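Local coordinates for protein excinuclease ABC, subunit A. (Deinococcus radiodurans, PDB 2VF7) that binds ADP and zinc, belongs to the UvrA family of ABC ATPases, and probably couples ATP hydrolysis to DNA binding and damage recognition in excision repair, at residues Gly20-Gln23 with Lys27-Ser30; Val39-Val44 with Ser51-Thr56; Gly43-Gly48 with Pro766-Arg771; Asn426-Gly431 with Arg446-Val451; Leu450-Pro455 with Ser479-Tyr484. The protein carries 1 engineered substitution. One frame throughout, in Å; residues are numbered along the deposited sequence.

Contact 1: Gly20-Gln23 with Lys27-Ser30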
# COMPACT_ATOMS: atom_id res chain seq x y z
N GLY A 20 -24.53 -6.62 -16.63
CA GLY A 20 -23.74 -5.98 -17.68
C GLY A 20 -22.26 -6.31 -17.68
O GLY A 20 -21.43 -5.49 -18.02
N ALA A 21 -21.93 -7.54 -17.30
CA ALA A 21 -20.53 -7.97 -17.25
C ALA A 21 -20.04 -8.33 -18.66
O ALA A 21 -20.54 -9.28 -19.27
CB ALA A 21 -20.37 -9.17 -16.29
N ARG A 22 -19.10 -7.56 -19.18
CA ARG A 22 -18.52 -7.90 -20.48
C ARG A 22 -16.97 -7.96 -20.51
O ARG A 22 -16.34 -7.61 -21.50
CB ARG A 22 -19.14 -7.04 -21.60
CG ARG A 22 -18.84 -5.58 -21.49
CD ARG A 22 -19.93 -4.66 -22.03
NE ARG A 22 -19.83 -3.44 -21.23
CZ ARG A 22 -20.76 -3.01 -20.39
NH1 ARG A 22 -21.93 -3.64 -20.29
NH2 ARG A 22 -20.54 -1.92 -19.67
N GLN A 23 -16.38 -8.46 -19.43
CA GLN A 23 -14.93 -8.63 -19.31
C GLN A 23 -14.47 -9.71 -20.25
O GLN A 23 -15.01 -10.79 -20.25
CB GLN A 23 -14.57 -9.01 -17.87
CG GLN A 23 -13.08 -8.99 -17.57
CD GLN A 23 -12.55 -7.60 -17.48
OE1 GLN A 23 -13.31 -6.64 -17.35
NE2 GLN A 23 -11.23 -7.46 -17.57
N LYS A 27 -20.48 -11.90 -22.52
CA LYS A 27 -21.40 -11.29 -23.47
C LYS A 27 -22.35 -10.32 -22.81
O LYS A 27 -23.55 -10.40 -23.04
CB LYS A 27 -22.22 -12.37 -24.20
CG LYS A 27 -21.42 -13.44 -24.94
CD LYS A 27 -20.84 -12.92 -26.22
CE LYS A 27 -19.86 -13.92 -26.82
NZ LYS A 27 -19.51 -13.50 -28.21
N ASP A 28 -21.85 -9.41 -21.99
CA ASP A 28 -22.76 -8.43 -21.37
C ASP A 28 -23.82 -9.21 -20.60
O ASP A 28 -25.01 -9.09 -20.89
CB ASP A 28 -23.41 -7.57 -22.45
CG ASP A 28 -23.89 -6.22 -21.95
OD1 ASP A 28 -24.78 -5.63 -22.60
OD2 ASP A 28 -23.36 -5.72 -20.93
N ILE A 29 -23.38 -10.04 -19.64
CA ILE A 29 -24.25 -10.99 -18.94
C ILE A 29 -24.84 -10.45 -17.63
O ILE A 29 -24.32 -9.49 -17.03
CB ILE A 29 -23.52 -12.38 -18.66
CG1 ILE A 29 -22.43 -12.25 -17.60
CG2 ILE A 29 -22.93 -12.99 -19.92
CD1 ILE A 29 -22.91 -12.46 -16.17
N SER A 30 -25.93 -11.08 -17.19
CA SER A 30 -26.49 -10.89 -15.86
C SER A 30 -26.52 -12.23 -15.16
O SER A 30 -26.96 -13.22 -15.74
CB SER A 30 -27.92 -10.35 -15.94
OG SER A 30 -27.95 -9.07 -16.50
O HOH W 1 -26.40 -7.64 -18.21

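Contact 2: Val39-Val44 with Ser51-Thr56. With ADP (adenosine-5'-diphosphate), chain E.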
# COMPACT_ATOMS: atom_id res chain seq x y z
N VAL A 39 -20.18 -21.87 -4.04
CA VAL A 39 -20.57 -21.63 -5.43
C VAL A 39 -19.43 -22.06 -6.34
O VAL A 39 -18.30 -21.61 -6.19
CB VAL A 39 -20.93 -20.14 -5.72
CG1 VAL A 39 -21.45 -19.98 -7.14
CG2 VAL A 39 -21.95 -19.62 -4.76
N VAL A 40 -19.74 -22.95 -7.29
CA VAL A 40 -18.74 -23.46 -8.23
C VAL A 40 -19.02 -22.90 -9.63
O VAL A 40 -20.15 -22.92 -10.08
CB VAL A 40 -18.68 -25.02 -8.22
CG1 VAL A 40 -17.71 -25.55 -9.23
CG2 VAL A 40 -18.27 -25.52 -6.84
N PHE A 41 -17.99 -22.37 -10.27
CA PHE A 41 -18.09 -21.83 -11.62
C PHE A 41 -17.53 -22.87 -12.58
O PHE A 41 -16.39 -23.31 -12.42
CB PHE A 41 -17.32 -20.50 -11.72
CG PHE A 41 -17.92 -19.38 -10.87
CD1 PHE A 41 -18.71 -18.41 -11.44
CD2 PHE A 41 -17.70 -19.34 -9.48
CE1 PHE A 41 -19.28 -17.38 -10.64
CE2 PHE A 41 -18.27 -18.34 -8.68
CZ PHE A 41 -19.05 -17.35 -9.28
N THR A 42 -18.34 -23.28 -13.56
CA THR A 42 -17.98 -24.41 -14.42
C THR A 42 -18.16 -24.19 -15.93
O THR A 42 -18.76 -23.20 -16.35
CB THR A 42 -18.68 -25.73 -13.99
OG1 THR A 42 -20.04 -25.72 -14.45
CG2 THR A 42 -18.66 -25.89 -12.48
N GLY A 43 -17.64 -25.11 -16.74
CA GLY A 43 -17.70 -24.99 -18.18
C GLY A 43 -16.32 -25.20 -18.80
O GLY A 43 -15.33 -25.23 -18.07
N VAL A 44 -16.26 -25.33 -20.13
CA VAL A 44 -14.99 -25.64 -20.82
C VAL A 44 -13.96 -24.54 -20.59
O VAL A 44 -14.29 -23.46 -20.10
CB VAL A 44 -15.16 -25.95 -22.34
CG1 VAL A 44 -16.03 -27.18 -22.56
CG2 VAL A 44 -15.71 -24.75 -23.09
N SER A 51 -12.68 -15.02 -16.19
CA SER A 51 -13.09 -13.65 -16.50
C SER A 51 -14.24 -13.18 -15.57
O SER A 51 -14.32 -12.01 -15.25
CB SER A 51 -13.50 -13.51 -17.96
OG SER A 51 -12.39 -13.64 -18.82
N LEU A 52 -15.08 -14.12 -15.14
CA LEU A 52 -16.21 -13.87 -14.21
C LEU A 52 -15.81 -13.90 -12.72
O LEU A 52 -15.88 -12.87 -12.04
CB LEU A 52 -17.36 -14.84 -14.49
CG LEU A 52 -18.72 -14.61 -13.82
CD1 LEU A 52 -19.20 -13.18 -13.93
CD2 LEU A 52 -19.74 -15.56 -14.42
N ALA A 53 -15.37 -15.05 -12.21
CA ALA A 53 -15.03 -15.16 -10.79
C ALA A 53 -13.88 -14.25 -10.38
O ALA A 53 -13.93 -13.63 -9.33
CB ALA A 53 -14.74 -16.63 -10.37
N PHE A 54 -12.83 -14.17 -11.20
CA PHE A 54 -11.67 -13.35 -10.85
C PHE A 54 -11.66 -12.01 -11.52
O PHE A 54 -11.44 -11.00 -10.86
CB PHE A 54 -10.35 -14.09 -11.19
CG PHE A 54 -10.03 -15.21 -10.25
CD1 PHE A 54 -10.54 -16.49 -10.47
CD2 PHE A 54 -9.21 -15.01 -9.15
CE1 PHE A 54 -10.24 -17.52 -9.60
CE2 PHE A 54 -8.91 -16.07 -8.27
CZ PHE A 54 -9.42 -17.30 -8.50
N GLY A 55 -11.84 -12.00 -12.85
CA GLY A 55 -11.74 -10.79 -13.65
C GLY A 55 -12.79 -9.75 -13.33
O GLY A 55 -12.57 -8.53 -13.49
N THR A 56 -13.93 -10.23 -12.84
CA THR A 56 -15.09 -9.38 -12.58
C THR A 56 -15.41 -9.31 -11.08
O THR A 56 -15.33 -8.23 -10.48
CB THR A 56 -16.32 -9.88 -13.39
OG1 THR A 56 -16.02 -9.78 -14.78
CG2 THR A 56 -17.55 -9.05 -13.10
PB ADP E . -11.78 -20.06 -18.35
O1B ADP E . -12.98 -20.97 -18.42
O2B ADP E . -10.57 -20.61 -19.05
O3B ADP E . -11.48 -19.62 -16.93
PA ADP E . -11.12 -17.54 -19.35
O1A ADP E . -9.73 -18.01 -18.94
O2A ADP E . -11.68 -16.31 -18.71
O3A ADP E . -12.18 -18.73 -19.18
O5' ADP E . -11.05 -17.21 -20.92
C5' ADP E . -11.96 -16.36 -21.63
C4' ADP E . -11.15 -15.36 -22.43
O4' ADP E . -10.52 -14.46 -21.52
C3' ADP E . -10.03 -15.96 -23.28
O3' ADP E . -9.94 -15.30 -24.57
C2' ADP E . -8.80 -15.69 -22.43
O2' ADP E . -7.58 -15.67 -23.17
C1' ADP E . -9.13 -14.33 -21.81
N9 ADP E . -8.41 -14.07 -20.54
C8 ADP E . -8.53 -14.80 -19.41
N7 ADP E . -7.76 -14.34 -18.41
C5 ADP E . -7.12 -13.26 -18.92
C6 ADP E . -6.17 -12.27 -18.38
N6 ADP E . -5.73 -12.38 -17.10
N1 ADP E . -5.76 -11.30 -19.21
C2 ADP E . -6.19 -11.19 -20.49
N3 ADP E . -7.06 -12.04 -21.04
C4 ADP E . -7.56 -13.08 -20.31

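Contact 3: Gly43-Gly48 with Pro766-Arg771. With ADP (adenosine-5'-diphosphate), chain E.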
# COMPACT_ATOMS: atom_id res chain seq x y z
N GLY A 43 -17.64 -25.11 -16.74
CA GLY A 43 -17.70 -24.99 -18.18
C GLY A 43 -16.32 -25.20 -18.80
O GLY A 43 -15.33 -25.23 -18.07
N VAL A 44 -16.26 -25.33 -20.13
CA VAL A 44 -14.99 -25.64 -20.82
C VAL A 44 -13.96 -24.54 -20.59
O VAL A 44 -14.29 -23.46 -20.10
CB VAL A 44 -15.16 -25.95 -22.34
CG1 VAL A 44 -16.03 -27.18 -22.56
CG2 VAL A 44 -15.71 -24.75 -23.09
N SER A 45 -12.71 -24.84 -20.90
CA SER A 45 -11.64 -23.87 -20.72
C SER A 45 -11.77 -22.85 -21.83
O SER A 45 -12.10 -23.19 -22.95
CB SER A 45 -10.28 -24.56 -20.77
OG SER A 45 -10.01 -24.99 -22.08
N GLY A 46 -11.53 -21.60 -21.48
CA GLY A 46 -11.67 -20.51 -22.43
C GLY A 46 -13.10 -20.03 -22.52
O GLY A 46 -13.36 -19.07 -23.23
N SER A 47 -14.01 -20.68 -21.80
CA SER A 47 -15.43 -20.28 -21.82
C SER A 47 -15.73 -18.93 -21.13
O SER A 47 -16.68 -18.25 -21.50
CB SER A 47 -16.34 -21.39 -21.25
OG SER A 47 -16.47 -21.31 -19.83
N GLY A 48 -14.93 -18.57 -20.12
CA GLY A 48 -15.07 -17.28 -19.41
C GLY A 48 -15.25 -17.41 -17.90
O GLY A 48 -15.65 -16.45 -17.23
N PRO A 766 -13.55 -32.02 -18.35
CA PRO A 766 -13.68 -33.40 -18.83
C PRO A 766 -13.87 -33.53 -20.35
O PRO A 766 -13.40 -34.50 -20.92
CB PRO A 766 -14.92 -33.90 -18.07
CG PRO A 766 -14.87 -33.15 -16.79
CD PRO A 766 -14.33 -31.80 -17.11
N ALA A 767 -14.55 -32.57 -20.98
CA ALA A 767 -14.77 -32.59 -22.42
C ALA A 767 -13.52 -32.23 -23.21
O ALA A 767 -13.33 -32.71 -24.33
CB ALA A 767 -15.92 -31.66 -22.80
N ASP A 768 -12.67 -31.38 -22.63
CA ASP A 768 -11.43 -30.95 -23.27
C ASP A 768 -10.44 -32.11 -23.33
O ASP A 768 -9.73 -32.26 -24.31
CB ASP A 768 -10.76 -29.79 -22.52
CG ASP A 768 -11.51 -28.45 -22.62
OD1 ASP A 768 -12.13 -28.13 -23.67
OD2 ASP A 768 -11.43 -27.68 -21.65
N VAL A 769 -10.38 -32.93 -22.28
CA VAL A 769 -9.33 -33.92 -22.18
C VAL A 769 -9.45 -34.99 -23.26
O VAL A 769 -8.44 -35.49 -23.74
CB VAL A 769 -9.13 -34.50 -20.72
CG1 VAL A 769 -10.09 -33.90 -19.73
CG2 VAL A 769 -9.18 -36.03 -20.68
N GLU A 770 -10.69 -35.28 -23.67
CA GLU A 770 -10.95 -36.14 -24.81
C GLU A 770 -10.17 -35.68 -26.07
O GLU A 770 -9.52 -36.50 -26.73
CB GLU A 770 -12.46 -36.21 -25.10
CG GLU A 770 -13.32 -36.62 -23.88
CD GLU A 770 -14.67 -37.24 -24.26
OE1 GLU A 770 -15.32 -37.82 -23.35
OE2 GLU A 770 -15.11 -37.15 -25.43
N ARG A 771 -10.24 -34.39 -26.38
CA ARG A 771 -9.49 -33.79 -27.49
C ARG A 771 -7.97 -33.84 -27.28
O ARG A 771 -7.21 -33.99 -28.24
CB ARG A 771 -9.96 -32.35 -27.75
CG ARG A 771 -9.39 -31.67 -29.02
CD ARG A 771 -9.41 -30.12 -28.94
NE ARG A 771 -10.34 -29.49 -29.89
CZ ARG A 771 -10.11 -29.36 -31.21
NH1 ARG A 771 -9.00 -29.85 -31.75
NH2 ARG A 771 -11.00 -28.76 -31.99
PB ADP E . -11.78 -20.06 -18.35
O1B ADP E . -12.98 -20.97 -18.42
O2B ADP E . -10.57 -20.61 -19.05
O3B ADP E . -11.48 -19.62 -16.93
PA ADP E . -11.12 -17.54 -19.35
O1A ADP E . -9.73 -18.01 -18.94
O2A ADP E . -11.68 -16.31 -18.71
O3A ADP E . -12.18 -18.73 -19.18
O5' ADP E . -11.05 -17.21 -20.92
C5' ADP E . -11.96 -16.36 -21.63
C4' ADP E . -11.15 -15.36 -22.43
O4' ADP E . -10.52 -14.46 -21.52
C3' ADP E . -10.03 -15.96 -23.28
O3' ADP E . -9.94 -15.30 -24.57
C2' ADP E . -8.80 -15.69 -22.43
O2' ADP E . -7.58 -15.67 -23.17
C1' ADP E . -9.13 -14.33 -21.81
N9 ADP E . -8.41 -14.07 -20.54
C8 ADP E . -8.53 -14.80 -19.41
N7 ADP E . -7.76 -14.34 -18.41
C5 ADP E . -7.12 -13.26 -18.92
C6 ADP E . -6.17 -12.27 -18.38
N6 ADP E . -5.73 -12.38 -17.10
N1 ADP E . -5.76 -11.30 -19.21
C2 ADP E . -6.19 -11.19 -20.49
N3 ADP E . -7.06 -12.04 -21.04
C4 ADP E . -7.56 -13.08 -20.31
O HOH W 2 -11.67 -25.36 -24.83

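Contact 4: Asn426-Gly431 with Arg446-Val451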
# COMPACT_ATOMS: atom_id res chain seq x y z
N ASN A 426 -16.19 -26.09 6.37
CA ASN A 426 -15.79 -25.45 7.63
C ASN A 426 -15.51 -23.97 7.44
O ASN A 426 -15.86 -23.16 8.29
CB ASN A 426 -14.56 -26.11 8.25
CG ASN A 426 -14.88 -27.43 8.94
OD1 ASN A 426 -15.95 -27.62 9.53
ND2 ASN A 426 -13.93 -28.35 8.88
N LEU A 427 -14.89 -23.64 6.31
CA LEU A 427 -14.64 -22.25 5.93
C LEU A 427 -15.94 -21.50 5.72
O LEU A 427 -16.07 -20.37 6.16
CB LEU A 427 -13.81 -22.19 4.64
CG LEU A 427 -12.36 -21.69 4.72
CD1 LEU A 427 -11.92 -21.16 3.36
CD2 LEU A 427 -12.21 -20.60 5.79
N LYS A 428 -16.88 -22.13 5.03
CA LYS A 428 -18.21 -21.59 4.84
C LYS A 428 -18.84 -21.30 6.19
O LYS A 428 -19.23 -20.17 6.46
CB LYS A 428 -19.09 -22.57 4.07
CG LYS A 428 -20.40 -22.03 3.58
CD LYS A 428 -21.19 -23.11 2.90
CE LYS A 428 -22.24 -23.67 3.80
NZ LYS A 428 -23.11 -24.64 3.09
N ARG A 429 -18.89 -22.32 7.04
CA ARG A 429 -19.55 -22.27 8.34
C ARG A 429 -18.94 -21.27 9.33
O ARG A 429 -19.47 -21.07 10.41
CB ARG A 429 -19.60 -23.66 8.98
CG ARG A 429 -20.46 -24.66 8.23
CD ARG A 429 -21.18 -25.63 9.18
NE ARG A 429 -20.33 -26.03 10.31
CZ ARG A 429 -19.40 -26.99 10.25
NH1 ARG A 429 -19.19 -27.66 9.12
NH2 ARG A 429 -18.67 -27.28 11.32
N GLY A 430 -17.81 -20.67 8.97
CA GLY A 430 -17.20 -19.59 9.76
C GLY A 430 -17.77 -18.20 9.49
O GLY A 430 -17.34 -17.22 10.11
N GLY A 431 -18.72 -18.12 8.56
CA GLY A 431 -19.38 -16.88 8.16
C GLY A 431 -18.98 -16.36 6.79
O GLY A 431 -19.30 -15.21 6.45
N ARG A 446 -21.13 -31.55 -5.16
CA ARG A 446 -21.40 -31.28 -3.74
C ARG A 446 -21.69 -29.79 -3.44
O ARG A 446 -21.99 -29.42 -2.29
CB ARG A 446 -20.27 -31.83 -2.88
CG ARG A 446 -20.24 -33.37 -2.87
CD ARG A 446 -21.10 -33.95 -1.75
NE ARG A 446 -20.55 -33.56 -0.45
CZ ARG A 446 -19.73 -34.32 0.28
NH1 ARG A 446 -19.40 -35.53 -0.14
NH2 ARG A 446 -19.27 -33.86 1.44
N ALA A 447 -21.62 -28.97 -4.47
CA ALA A 447 -21.77 -27.53 -4.35
C ALA A 447 -23.22 -27.11 -4.08
O ALA A 447 -24.16 -27.76 -4.54
CB ALA A 447 -21.24 -26.85 -5.61
N ASP A 448 -23.39 -26.02 -3.33
CA ASP A 448 -24.70 -25.46 -3.01
C ASP A 448 -25.34 -24.87 -4.27
O ASP A 448 -26.55 -24.99 -4.48
CB ASP A 448 -24.57 -24.38 -1.92
CG ASP A 448 -24.10 -24.94 -0.55
OD1 ASP A 448 -23.19 -24.35 0.08
OD2 ASP A 448 -24.66 -25.95 -0.11
N TRP A 449 -24.52 -24.24 -5.10
CA TRP A 449 -24.98 -23.53 -6.29
C TRP A 449 -23.90 -23.67 -7.38
O TRP A 449 -22.71 -23.86 -7.07
CB TRP A 449 -25.18 -22.06 -5.92
CG TRP A 449 -25.86 -21.14 -6.92
CD1 TRP A 449 -25.24 -20.37 -7.86
CD2 TRP A 449 -27.25 -20.79 -6.98
NE1 TRP A 449 -26.16 -19.62 -8.54
CE2 TRP A 449 -27.41 -19.84 -8.01
CE3 TRP A 449 -28.39 -21.21 -6.27
CZ2 TRP A 449 -28.64 -19.32 -8.37
CZ3 TRP A 449 -29.62 -20.69 -6.63
CH2 TRP A 449 -29.74 -19.76 -7.67
N LEU A 450 -24.31 -23.60 -8.64
CA LEU A 450 -23.33 -23.61 -9.71
C LEU A 450 -23.65 -22.68 -10.87
O LEU A 450 -24.79 -22.50 -11.24
CB LEU A 450 -23.04 -25.05 -10.17
CG LEU A 450 -23.65 -25.69 -11.40
CD1 LEU A 450 -23.03 -25.13 -12.68
CD2 LEU A 450 -23.42 -27.18 -11.29
N VAL A 451 -22.60 -22.07 -11.42
CA VAL A 451 -22.71 -21.20 -12.59
C VAL A 451 -21.97 -21.82 -13.78
O VAL A 451 -20.73 -21.87 -13.79
CB VAL A 451 -22.13 -19.80 -12.30
CG1 VAL A 451 -22.50 -18.83 -13.41
CG2 VAL A 451 -22.58 -19.27 -10.92

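Contact 5: Leu450-Pro455 with Ser479-Tyr484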
# COMPACT_ATOMS: atom_id res chain seq x y z
N LEU A 450 -24.31 -23.60 -8.64
CA LEU A 450 -23.33 -23.61 -9.71
C LEU A 450 -23.65 -22.68 -10.87
O LEU A 450 -24.79 -22.50 -11.24
CB LEU A 450 -23.04 -25.05 -10.17
CG LEU A 450 -23.65 -25.69 -11.40
CD1 LEU A 450 -23.03 -25.13 -12.68
CD2 LEU A 450 -23.42 -27.18 -11.29
N VAL A 451 -22.60 -22.07 -11.42
CA VAL A 451 -22.71 -21.20 -12.59
C VAL A 451 -21.97 -21.82 -13.78
O VAL A 451 -20.73 -21.87 -13.79
CB VAL A 451 -22.13 -19.80 -12.30
CG1 VAL A 451 -22.50 -18.83 -13.41
CG2 VAL A 451 -22.58 -19.27 -10.92
N ASP A 452 -22.73 -22.28 -14.78
CA ASP A 452 -22.14 -22.90 -15.98
C ASP A 452 -22.06 -21.89 -17.11
O ASP A 452 -23.07 -21.32 -17.54
CB ASP A 452 -22.91 -24.16 -16.42
CG ASP A 452 -22.06 -25.11 -17.28
OD1 ASP A 452 -22.50 -25.48 -18.40
OD2 ASP A 452 -20.95 -25.50 -16.83
N VAL A 453 -20.84 -21.69 -17.59
CA VAL A 453 -20.51 -20.62 -18.53
C VAL A 453 -20.24 -21.15 -19.96
O VAL A 453 -19.54 -22.15 -20.16
CB VAL A 453 -19.29 -19.78 -18.01
CG1 VAL A 453 -18.86 -18.77 -19.02
CG2 VAL A 453 -19.63 -19.07 -16.71
N GLY A 454 -20.85 -20.46 -20.93
CA GLY A 454 -20.56 -20.55 -22.36
C GLY A 454 -20.93 -21.87 -22.95
O GLY A 454 -20.82 -22.91 -22.28
N PRO A 455 -21.39 -21.87 -24.22
CA PRO A 455 -21.44 -23.19 -24.83
C PRO A 455 -20.00 -23.72 -24.98
O PRO A 455 -19.67 -24.76 -24.41
CB PRO A 455 -22.09 -22.94 -26.21
CG PRO A 455 -22.55 -21.55 -26.22
CD PRO A 455 -21.83 -20.81 -25.13
N SER A 479 -25.37 -27.81 -22.06
CA SER A 479 -24.30 -27.86 -21.06
C SER A 479 -23.49 -29.17 -21.10
O SER A 479 -24.03 -30.26 -20.85
CB SER A 479 -24.89 -27.61 -19.68
OG SER A 479 -24.05 -28.16 -18.67
N GLN A 480 -22.20 -29.04 -21.39
CA GLN A 480 -21.28 -30.19 -21.40
C GLN A 480 -20.85 -30.63 -19.99
O GLN A 480 -20.42 -31.78 -19.81
CB GLN A 480 -20.06 -29.91 -22.27
CG GLN A 480 -20.38 -29.58 -23.73
CD GLN A 480 -19.14 -29.16 -24.50
OE1 GLN A 480 -19.02 -28.01 -24.93
NE2 GLN A 480 -18.20 -30.09 -24.66
N THR A 481 -20.96 -29.74 -19.00
CA THR A 481 -20.85 -30.14 -17.58
C THR A 481 -22.01 -31.08 -17.24
O THR A 481 -21.81 -32.14 -16.65
CB THR A 481 -20.90 -28.93 -16.62
OG1 THR A 481 -20.10 -27.86 -17.14
CG2 THR A 481 -20.41 -29.30 -15.24
N GLY A 482 -23.22 -30.69 -17.62
CA GLY A 482 -24.41 -31.50 -17.37
C GLY A 482 -24.40 -32.86 -18.04
O GLY A 482 -25.08 -33.77 -17.59
N GLN A 483 -23.63 -32.99 -19.12
CA GLN A 483 -23.55 -34.25 -19.87
C GLN A 483 -22.65 -35.26 -19.18
O GLN A 483 -23.00 -36.44 -19.08
CB GLN A 483 -23.07 -34.01 -21.29
CG GLN A 483 -24.10 -33.38 -22.21
CD GLN A 483 -23.49 -32.79 -23.46
OE1 GLN A 483 -22.41 -33.20 -23.89
NE2 GLN A 483 -24.17 -31.81 -24.05
N TYR A 484 -21.49 -34.81 -18.73
CA TYR A 484 -20.59 -35.65 -17.95
C TYR A 484 -21.20 -35.98 -16.60
O TYR A 484 -21.09 -37.10 -16.12
CB TYR A 484 -19.20 -34.99 -17.84
CG TYR A 484 -18.43 -35.17 -19.12
CD1 TYR A 484 -18.58 -34.27 -20.17
CD2 TYR A 484 -17.59 -36.27 -19.30
CE1 TYR A 484 -17.91 -34.46 -21.37
CE2 TYR A 484 -16.91 -36.47 -20.50
CZ TYR A 484 -17.08 -35.55 -21.53
OH TYR A 484 -16.41 -35.73 -22.72
O HOH W 3 -20.67 -26.27 -20.49

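Contact 1: Gly20-Gln23 with Lys27-Ser30
Strands 15-21 and 29-34 form a beta hairpin, and Ala21 and Ile29 face each other as an antiparallel hydrogen-bonded pair. Ala21 N reaches Ile29 O at 3.1 Å, and Ile29 N returns to Ala21 O at 3.0 Å; Ala21 CB rests against Ile29 CG1. The pair is flanked by two G1 beta bulges: Gly20 and Ala21 both face Ile29, Gly20 N adding a weak bond to Ile29 O, and, toward the turn, Asp28 and Ile29 both face Ala21. At the turn end, the side chains of Arg22 and Asp28 run alongside each other. Asp28 CG, anti to the backbone N (chi1 -156°), brings OD2 into the guanidinium plane, 2.6 Å from Arg22 NH1; this salt bridge meets OD2 from above the carboxylate, with the two planes 66° apart. Asp84 and Asp86 take the other guanidinium nitrogens, so a leucine in place of Arg22 would probably leave three carboxylates without their common cation. One water joins Gly20 N to Ser30 OG.

Contact 2: Val39-Val44 with Ser51-Thr56
Phe41, on strand 38-42, lays one face of its ring against Ala53 of helix 49-69, the closest packing between residues 39-44 and 51-56. The methyl of Ala53 stands almost over the middle of the ring, with Ala53 CB 4.1 Å from the centroid and 11° off the normal, a CH-pi contact. Leu52 comes from another direction: its CD2 sits at the ring edge, 4.2 Å from Phe41 CE1. The phenyl group is carried to the helix because its CG lies anti to the carbonyl carbon (chi1 -65°). Apart from these three buried residues the segments do not touch, and no hydrogen bond links them. Even at their nearest the backbones stay apart, with Phe41 CA 7.4 Å from Ala53 CA. Phe54 and Gly55, partly exposed, belong to the looser side of the helix, where Phe54 turns to strand 402-406 instead. Toward the nucleotide the helix start and the loop after the strand meet ADP rather than each other. Ser51 grips one alpha-phosphate oxygen twice, Ser51 N to ADP O2A at 3.0 Å and Ser51 OG to ADP O2A at 2.8 Å, while its hydroxyl also bonds His24. Val44 O lies near the beta-phosphate. The strand, phosphate-binding loop and helix joined by this small apolar contact form the P-loop (Walker A) motif of ABC ATPases.

Contact 3: Gly43-Gly48 with Pro766-Arg771
Ala767, on helix 766-781, brings its CB to 4.5 Å from Val44 CG1, a loose apolar touch beside the phosphate-binding loop. The same methyl group also leans on Gln480 and Tyr484 of helix 480-487. Asp768, next in sequence, carries the contact. Its OD2 accepts twice from Ser45: Ser45 N lies 3.2 Å from Asp768 OD2 in a fairly straight bond on the syn lone pair, and Ser45 OG reaches Asp768 OD2 at 3.1 Å from above the carboxylate plane. Both donors can meet one oxygen because Ser45 OG is placed between its own backbone N and carbonyl carbon (chi1 71°). His765 N is a further donor to OD2. A water, 3.0 Å from Asp768 OD1 and 2.9 Å from Ser45 O, closes a second route between the segments. Further along, Glu770 turns to Tyr484 and Arg771 to the backbone carbonyl of Glu716. On its other side the loop holds ADP, with Gly46 N 2.8 Å from ADP O2B. The helix probably follows the D-loop of the second ABC half, so a carboxylate from that half fixes a backbone N-H of the first half's Walker A loop, next to the amide that grips the beta-phosphate.

Contact 4: Asn426-Gly431 with Arg446-Val451
Lys428 and Asp448 reach toward each other from opposite directions, joining the C-terminal end of helix 417-428 to the residue just before strand 449-453. The helix is the connection of a beta-alpha-beta crossover between the parallel strands 402-406 and 433-437 of the mixed nucleotide-binding sheet, to which strand 449-453 also belongs. Their backbones stay well apart, with Lys428 CA 10.9 Å from Asp448 CA, so the side chains alone span the interval. Lys428 leaves the helix with CG anti to the backbone N (chi1 -169°). This extended first part sets Lys428 CD 3.7 Å from Asp448 OD1, and a bend at chi3 (100°) then turns the ammonium to that oxygen. The salt bridge is formed by Lys428 NZ and Asp448 OD1 at 3.0 Å, with the ammonium on the syn side and 22° out of the carboxylate plane. Leu38 N also bonds OD1, which ties the acid to the start of strand 38-42. A methionine at Lys428 would probably leave the Asp448 carboxylate without its positive partner on the helix. Gly431, with positive phi, donates its N-H to Lys428 O. The bridge favours one carboxylate oxygen: Asp448 OD2 is 3.8 Å from Lys428 NZ.

Contact 5: Leu450-Pro455 with Ser479-Tyr484
Asp452, on strand 449-453, points its carboxylate at the first turn of helix 480-487, where two hydroxyl groups bond to it. Thr481 OG1 donates to Asp452 OD2 at a short 2.5 Å, on the syn side though 32° out of the carboxylate plane. Ser479 OG donates to Asp452 OD1 at 3.1 Å from well above that plane. The two oxygens are thus divided between two residues of the helix start, and Thr42 OG1 of the neighbouring strand bonds OD2 as well. A water extends the link, lying 2.9 Å from Asp452 OD1 and 3.3 Å from Gln480 N. At the helix start the serine does a second job: its OG, anti to the backbone N (chi1 156°), accepts from Gly482 N at 2.9 Å. One hydroxyl therefore serves both the strand and the helix backbone. The arrangement is a serine N-cap whose hydroxyl is itself anchored by a buried strand aspartate, set beside the Walker A strand of the ABC ATPase core.

Contacts 2 and 5 are buried, contacts 1 and 3 partly so, and contact 4 lies at the surface. Contacts 2, 4 and 5 meet on one sheet, where strands 38-42 and 449-453 are neighbours, probably joined by a backbone bond from Thr42 N to Val451 O. Contacts 2 and 3 share Gly43 and Val44 at the start of the phosphate-binding loop, and both touch ADP, but contact 2 is apolar packing within one ABC half, whereas contact 3 is polar and reaches 718 residues along the chain. Contact 1, in the separate antiparallel sheet, touches contact 2 through Gln23 and Thr56. Ion pairs occur in the more open contacts 1 and 4, while the carboxylates of contacts 3 and 5 are held by neutral donors.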